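Dps family protein (Staphylococcus aureus subsp. aureus, PDB 2D5K) assembles into a twelve-subunit, ferritin-like shell that probably takes up and oxidises iron and compacts nucleoid DNA. Local coordinates at residues B[13-17]-B[68-72]; B[44-48]-B[139-143]. All coordinates share one frame. Residues are numbered along the deposited sequence.

Interaction 1 of 2, residues B[13-17]-B[68-72]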
loop_
_atom_site.group_PDB
_atom_site.type_symbol
_atom_site.label_atom_id
_atom_site.label_comp_id
_atom_site.label_asym_id
_atom_site.label_seq_id
_atom_site.Cartn_x
_atom_site.Cartn_y
_atom_site.Cartn_z
ATOM N N ASN B 13 12.359 9.736 33.824
ATOM C CA ASN B 13 13.144 10.866 33.335
ATOM C C ASN B 13 14.599 10.486 33.091
ATOM O O ASN B 13 15.240 11.026 32.191
ATOM C CB ASN B 13 13.072 12.054 34.302
ATOM C CG ASN B 13 11.943 13.005 33.963
ATOM O OD1 ASN B 13 11.642 13.229 32.788
ATOM N ND2 ASN B 13 11.318 13.579 34.987
ATOM N N GLN B 14 15.120 9.559 33.889
ATOM C CA GLN B 14 16.495 9.111 33.713
ATOM C C GLN B 14 16.642 8.559 32.298
ATOM O O GLN B 14 17.646 8.807 31.631
ATOM C CB GLN B 14 16.846 8.030 34.735
ATOM C CG GLN B 14 18.201 7.357 34.510
ATOM C CD GLN B 14 19.379 8.296 34.729
ATOM O OE1 GLN B 14 19.583 8.810 35.831
ATOM N NE2 GLN B 14 20.161 8.520 33.678
ATOM N N GLN B 15 15.636 7.816 31.836
ATOM C CA GLN B 15 15.683 7.255 30.491
ATOM C C GLN B 15 15.406 8.316 29.427
ATOM O O GLN B 15 15.980 8.267 28.344
ATOM C CB GLN B 15 14.691 6.096 30.346
ATOM C CG GLN B 15 15.010 4.888 31.224
ATOM C CD GLN B 15 16.465 4.463 31.125
ATOM O OE1 GLN B 15 17.028 4.383 30.033
ATOM N NE2 GLN B 15 17.078 4.181 32.269
ATOM N N VAL B 16 14.528 9.273 29.719
ATOM C CA VAL B 16 14.257 10.324 28.738
ATOM C C VAL B 16 15.581 11.040 28.484
ATOM O O VAL B 16 15.925 11.356 27.340
ATOM C CB VAL B 16 13.216 11.352 29.247
ATOM C CG1 VAL B 16 13.071 12.490 28.236
ATOM C CG2 VAL B 16 11.871 10.676 29.449
ATOM N N ALA B 17 16.327 11.270 29.561
ATOM C CA ALA B 17 17.626 11.930 29.482
ATOM C C ALA B 17 18.626 11.075 28.705
ATOM O O ALA B 17 19.272 11.563 27.777
ATOM C CB ALA B 17 18.155 12.210 30.882
ATOM N N GLY B 68 3.384 13.901 36.147
ATOM C CA GLY B 68 4.723 14.428 36.348
ATOM C C GLY B 68 5.176 15.371 35.246
ATOM O O GLY B 68 4.421 15.659 34.312
ATOM N N ASN B 69 6.416 15.846 35.359
ATOM C CA ASN B 69 7.011 16.764 34.387
ATOM C C ASN B 69 8.171 16.121 33.626
ATOM O O ASN B 69 9.242 15.897 34.191
ATOM C CB ASN B 69 7.535 18.012 35.101
ATOM C CG ASN B 69 6.431 18.833 35.724
ATOM O OD1 ASN B 69 6.618 19.443 36.776
ATOM N ND2 ASN B 69 5.277 18.866 35.073
ATOM N N PRO B 70 7.981 15.834 32.327
ATOM C CA PRO B 70 9.053 15.218 31.536
ATOM C C PRO B 70 10.173 16.229 31.342
ATOM O O PRO B 70 9.896 17.402 31.088
ATOM C CB PRO B 70 8.373 14.898 30.200
ATOM C CG PRO B 70 6.901 14.950 30.500
ATOM C CD PRO B 70 6.778 16.047 31.507
ATOM N N VAL B 71 11.426 15.796 31.465
ATOM C CA VAL B 71 12.545 16.714 31.268
ATOM C C VAL B 71 12.425 17.274 29.855
ATOM O O VAL B 71 12.519 16.531 28.876
ATOM C CB VAL B 71 13.913 16.006 31.431
ATOM C CG1 VAL B 71 14.185 15.741 32.898
ATOM C CG2 VAL B 71 13.924 14.698 30.658
ATOM N N GLY B 72 12.215 18.585 29.754
ATOM C CA GLY B 72 12.043 19.203 28.451
ATOM C C GLY B 72 13.152 20.066 27.876
ATOM O O GLY B 72 12.884 20.889 27.006
#
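Val71 and Asn13 lose the most surface here, and both point their CA-to-CB bonds across the gap. Their CA atoms, 6.2 Å apart, set the register. Asn13 sits on helix 5-32 and reads the extended backbone of 68-72 with its amide. Asn13 OD1 accepts from Val71 N at 2.9 Å, and Asn13 ND2 donates to Asn69 O at 3.2 Å. One side chain thus serves the backbone polar groups on both flanks of Pro70, whose ring nitrogen has no proton to give. The loop belongs to the long connection after helix 38-65 in this ferritin-like four-helix bundle. It leads into helix 74-80, the short extra helix between the second and third bundle helices that marks Dps proteins. One turn on from Asn13, Val16 meets Val71 in an apolar contact, with Val16 CG1 3.4 Å from Val71 CG2. Val71 CG2 also lies 3.4 Å from Asn13 OD1, so the methyl touches both helix side chains. Cys77 and Gln80 of helix 74-80 also pack on Val71. On its other flank the loop faces a second subunit, where Tyr32 of that subunit hydrogen-bonds Pro70 O.

Interaction 2 of 2, residues B[44-48]-B[139-143]; sequences KFEEL and HNWMF
Both segments are single turns inside longer alpha helices. They run nearly antiparallel, with 162° between their directions and a signed crossing angle of -162°. The axes stay 13.4 Å apart at closest approach, so long side chains must span the gap. Leu48 and His139 form the register, their CA atoms 9.0 Å apart. Lys44 comes first and points toward the other helix. Its chi angles run t, p, t, m and take Lys44 NZ to 3.6 Å from His139 ND1, 4.1 Å from Met142 SD and 4.0 Å from Phe143 CE1. The CA-to-CB bond of Phe45 points away, and its side chain packs on Leu99 of helix 92-120 and His30 of helix 5-32. Leu48, one turn after Lys44, points across with chi1 m and chi2 t. Leu48 CD2 lies over the face of the His139 imidazole, 3.6 Å from the ring centroid and 6° off the normal, a CH-pi contact. Leu48 CD1 meets the edge of the Phe143 ring, 3.6 Å from Phe143 CZ. His139, Met142 and Phe143 all have chi1 m. This is the packing of the second and fourth helices of a ferritin-like four-helix bundle. His139 NE2 is hydrogen-bonded to Glu51, further along helix 38-65. The contact itself is therefore held by packing, with Leu48 against both rings and the Lys44 chain reaching across to set NZ beside, not hydrogen-bonded to, His139, Met142 and Phe143.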
loop_
_atom_site.group_PDB
_atom_site.type_symbol
_atom_site.label_atom_id
_atom_site.label_comp_id
_atom_site.label_asym_id
_atom_site.label_seq_id
_atom_site.Cartn_x
_atom_site.Cartn_y
_atom_site.Cartn_z
ATOM N N LYS B 44 22.185 1.333 10.254
ATOM C CA LYS B 44 21.861 0.819 11.582
ATOM C C LYS B 44 21.780 1.931 12.627
ATOM O O LYS B 44 20.893 1.922 13.480
ATOM C CB LYS B 44 22.893 -0.227 12.026
ATOM C CG LYS B 44 22.550 -0.873 13.365
ATOM C CD LYS B 44 21.179 -1.545 13.302
ATOM C CE LYS B 44 20.638 -1.881 14.690
ATOM N NZ LYS B 44 21.416 -2.938 15.403
ATOM N N PHE B 45 22.699 2.888 12.567
ATOM C CA PHE B 45 22.677 3.980 13.534
ATOM C C PHE B 45 21.423 4.836 13.381
ATOM O O PHE B 45 20.922 5.384 14.363
ATOM C CB PHE B 45 23.938 4.846 13.411
ATOM C CG PHE B 45 25.207 4.129 13.804
ATOM C CD1 PHE B 45 25.197 3.166 14.810
ATOM C CD2 PHE B 45 26.411 4.424 13.176
ATOM C CE1 PHE B 45 26.369 2.506 15.184
ATOM C CE2 PHE B 45 27.587 3.772 13.543
ATOM C CZ PHE B 45 27.564 2.811 14.547
ATOM N N GLU B 46 20.910 4.951 12.157
ATOM C CA GLU B 46 19.693 5.731 11.936
ATOM C C GLU B 46 18.496 4.976 12.505
ATOM O O GLU B 46 17.614 5.569 13.120
ATOM C CB GLU B 46 19.461 5.999 10.445
ATOM C CG GLU B 46 18.255 6.910 10.203
ATOM C CD GLU B 46 18.079 7.319 8.755
ATOM O OE1 GLU B 46 19.094 7.460 8.040
ATOM O OE2 GLU B 46 16.918 7.524 8.338
ATOM N N GLU B 47 18.465 3.665 12.300
ATOM C CA GLU B 47 17.368 2.862 12.826
ATOM C C GLU B 47 17.360 3.021 14.342
ATOM O O GLU B 47 16.303 3.119 14.968
ATOM C CB GLU B 47 17.555 1.391 12.447
ATOM C CG GLU B 47 17.763 1.169 10.949
ATOM C CD GLU B 47 17.837 -0.301 10.565
ATOM O OE1 GLU B 47 18.451 -1.089 11.316
ATOM O OE2 GLU B 47 17.292 -0.667 9.502
ATOM N N LEU B 48 18.553 3.063 14.928
ATOM C CA LEU B 48 18.678 3.221 16.368
ATOM C C LEU B 48 18.220 4.585 16.871
ATOM O O LEU B 48 17.533 4.656 17.891
ATOM C CB LEU B 48 20.125 2.958 16.809
ATOM C CG LEU B 48 20.541 1.488 16.700
ATOM C CD1 LEU B 48 22.034 1.343 16.953
ATOM C CD2 LEU B 48 19.739 0.660 17.703
ATOM N N HIS B 139 19.605 -5.524 20.765
ATOM C CA HIS B 139 20.598 -4.751 20.025
ATOM C C HIS B 139 21.997 -5.022 20.569
ATOM O O HIS B 139 22.957 -5.131 19.809
ATOM C CB HIS B 139 20.322 -3.251 20.144
ATOM C CG HIS B 139 19.125 -2.789 19.375
ATOM N ND1 HIS B 139 18.987 -2.993 18.018
ATOM C CD2 HIS B 139 18.025 -2.107 19.769
ATOM C CE1 HIS B 139 17.852 -2.454 17.610
ATOM N NE2 HIS B 139 17.250 -1.910 18.653
ATOM N N ASN B 140 22.110 -5.125 21.888
ATOM C CA ASN B 140 23.413 -5.355 22.494
ATOM C C ASN B 140 24.003 -6.682 22.035
ATOM O O ASN B 140 25.204 -6.777 21.788
ATOM C CB ASN B 140 23.313 -5.303 24.019
ATOM C CG ASN B 140 24.608 -4.848 24.665
ATOM O OD1 ASN B 140 25.565 -4.494 23.974
ATOM N ND2 ASN B 140 24.642 -4.847 25.991
ATOM N N TRP B 141 23.167 -7.711 21.912
ATOM C CA TRP B 141 23.664 -8.997 21.439
ATOM C C TRP B 141 24.227 -8.795 20.032
ATOM O O TRP B 141 25.295 -9.307 19.702
ATOM C CB TRP B 141 22.543 -10.048 21.414
ATOM C CG TRP B 141 22.719 -11.067 20.323
ATOM C CD1 TRP B 141 23.796 -11.891 20.130
ATOM C CD2 TRP B 141 21.836 -11.297 19.218
ATOM N NE1 TRP B 141 23.643 -12.607 18.967
ATOM C CE2 TRP B 141 22.451 -12.262 18.387
ATOM C CE3 TRP B 141 20.588 -10.777 18.847
ATOM C CZ2 TRP B 141 21.858 -12.716 17.202
ATOM C CZ3 TRP B 141 19.999 -11.232 17.668
ATOM C CH2 TRP B 141 20.636 -12.190 16.861
ATOM N N MET B 142 23.509 -8.043 19.201
ATOM C CA MET B 142 23.979 -7.786 17.843
ATOM C C MET B 142 25.306 -7.017 17.854
ATOM O O MET B 142 26.216 -7.350 17.094
ATOM C CB MET B 142 22.922 -7.011 17.048
ATOM C CG MET B 142 21.604 -7.759 16.912
ATOM S SD MET B 142 20.421 -6.883 15.875
ATOM C CE MET B 142 19.093 -8.091 15.800
ATOM N N PHE B 143 25.423 -6.000 18.708
ATOM C CA PHE B 143 26.667 -5.229 18.787
ATOM C C PHE B 143 27.823 -6.147 19.169
ATOM O O PHE B 143 28.886 -6.118 18.543
ATOM C CB PHE B 143 26.587 -4.113 19.839
ATOM C CG PHE B 143 25.524 -3.081 19.571
ATOM C CD1 PHE B 143 25.161 -2.746 18.270
ATOM C CD2 PHE B 143 24.906 -2.422 20.631
ATOM C CE1 PHE B 143 24.193 -1.768 18.026
ATOM C CE2 PHE B 143 23.935 -1.439 20.398
ATOM C CZ PHE B 143 23.581 -1.115 19.092
#

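In the fold
Interactions 1 and 2 lie on opposite sides of the chain's centre. Their centres are 23 Å apart, and their nearest atoms come no closer than about 11 Å. The segments alternate along the chain. Helix 38-65 links the two contacts: it carries 44-48, and its end runs on into the loop that holds 68-72. Interaction 1 fixes that loop to the first bundle helix. Interaction 2 joins the second bundle helix to the last. Each also borders another subunit, through Tyr32 and Trp31 of the second subunit at interaction 1 and Phe38 and Phe39 of the third at interaction 2. No metal or ligand takes part in either contact.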